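Local structure of transcriptional regulator (Streptococcus dysgalactiae, 4YV9) at residues N50-D53 and T58-E61. The protein binds DNA and SHP pheromones as a quorum-sensing receptor, probably switching the transcription of its target genes in response to the peptide signal. Numbering follows the deposited sequence.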
loop_
_atom_site.group_PDB
_atom_site.type_symbol
_atom_site.label_atom_id
_atom_site.label_comp_id
_atom_site.label_asym_id
_atom_site.label_seq_id
_atom_site.Cartn_x
_atom_site.Cartn_y
_atom_site.Cartn_z
ATOM N N ASN B 50 13.279 19.210 3.360
ATOM C CA ASN B 50 13.407 20.183 2.272
ATOM C C ASN B 50 14.310 19.652 1.157
ATOM O O ASN B 50 13.983 19.760 -0.025
ATOM C CB ASN B 50 13.958 21.509 2.830
ATOM C CG ASN B 50 13.993 22.645 1.790
ATOM O OD1 ASN B 50 13.071 22.817 1.001
ATOM N ND2 ASN B 50 15.067 23.431 1.814
ATOM N N LEU B 51 15.453 19.085 1.544
ATOM C CA LEU B 51 16.378 18.465 0.592
ATOM C C LEU B 51 15.725 17.322 -0.157
ATOM O O LEU B 51 15.832 17.212 -1.383
ATOM C CB LEU B 51 17.626 17.936 1.306
ATOM C CG LEU B 51 18.540 18.922 2.006
ATOM C CD1 LEU B 51 19.629 18.173 2.808
ATOM C CD2 LEU B 51 19.165 19.851 0.978
ATOM N N LEU B 52 15.074 16.444 0.595
ATOM C CA LEU B 52 14.381 15.302 0.024
ATOM C C LEU B 52 13.290 15.710 -0.968
ATOM O O LEU B 52 13.135 15.109 -2.031
ATOM C CB LEU B 52 13.766 14.470 1.140
ATOM C CG LEU B 52 14.802 13.757 2.010
ATOM C CD1 LEU B 52 14.110 12.857 3.029
ATOM C CD2 LEU B 52 15.729 12.954 1.110
ATOM N N ASP B 53 12.514 16.715 -0.590
ATOM C CA ASP B 53 11.467 17.220 -1.462
ATOM C C ASP B 53 12.058 17.704 -2.800
ATOM O O ASP B 53 11.479 17.463 -3.863
ATOM C CB ASP B 53 10.693 18.337 -0.756
ATOM C CG ASP B 53 9.609 18.939 -1.626
ATOM O OD1 ASP B 53 8.862 18.184 -2.265
ATOM O OD2 ASP B 53 9.506 20.188 -1.678
ATOM N N THR B 58 10.131 11.271 -0.498
ATOM C CA THR B 58 9.511 11.601 0.762
ATOM C C THR B 58 10.267 10.847 1.878
ATOM O O THR B 58 10.893 9.812 1.620
ATOM C CB THR B 58 8.032 11.258 0.726
ATOM O OG1 THR B 58 7.490 11.307 2.047
ATOM C CG2 THR B 58 7.838 9.876 0.123
ATOM N N ILE B 59 10.227 11.379 3.098
ATOM C CA ILE B 59 11.078 10.872 4.176
ATOM C C ILE B 59 10.784 9.401 4.494
ATOM O O ILE B 59 11.657 8.684 4.972
ATOM C CB ILE B 59 10.946 11.744 5.464
ATOM C CG1 ILE B 59 11.853 11.228 6.597
ATOM C CG2 ILE B 59 9.514 11.816 5.938
ATOM C CD1 ILE B 59 13.350 11.345 6.308
ATOM N N ASP B 60 9.583 8.917 4.196
ATOM C CA ASP B 60 9.306 7.494 4.464
ATOM C C ASP B 60 10.025 6.591 3.459
ATOM O O ASP B 60 10.503 5.506 3.801
ATOM C CB ASP B 60 7.804 7.211 4.463
ATOM C CG ASP B 60 7.092 7.779 3.248
ATOM O OD1 ASP B 60 7.311 8.963 2.942
ATOM O OD2 ASP B 60 6.294 7.047 2.615
ATOM N N GLU B 61 10.113 7.059 2.223
ATOM C CA GLU B 61 10.883 6.393 1.177
ATOM C C GLU B 61 12.389 6.385 1.501
ATOM O O GLU B 61 13.078 5.386 1.296
ATOM C CB GLU B 61 10.620 7.096 -0.171
ATOM C CG GLU B 61 10.609 6.168 -1.359
ATOM C CD GLU B 61 10.181 6.834 -2.655
ATOM O OE1 GLU B 61 10.150 8.083 -2.759
ATOM O OE2 GLU B 61 9.878 6.089 -3.585
#
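Leu52 reaches across to Ile59 with a single methyl, CD1, and this apolar touch carries the contact. That methyl meets the end of the isoleucine, CD1 to CD1 at 3.7 Å, and also lies against the base of the same residue, with Leu52 CD1 3.8 Å from Ile59 CA and 4.1 Å from Ile59 CB. Ile59 brings its longer branch into range by setting CG1 anti to the backbone N (chi1 -179°) and then bending at CG1 (chi2 66°), which turns the terminal methyl back to the leucine. Thr58 comes near through its backbone, the carbonyl carbon lying 4.5 Å from Leu52 CD1, while its side chain starts off in the other direction.

The pair joins helix 45-54 to the start of helix 59-66, both segments belonging to the N-terminal helix-turn-helix DNA-binding region, with a short turn between them. Leu52 also packs on Leu9 of helix 6-15, so the leucine sits between that helix and the start of helix 59-66, whereas Ile59 also touches Val63 of the second subunit.

The polar side chains here bond within their own segment or to the second subunit. A short hydrogen bond from Thr58 OG1 to Asp60 OD1 (2.5 Å), nearly in line with the carboxylate C-O bond, links the N-cap residue to the second residue of helix 59-66 through side chains. Asp53 OD1 instead accepts from the backbone N of His72 of the second subunit, and two donors of that subunit, Tyr142 N and Asn180 ND2, meet Glu61 OE2.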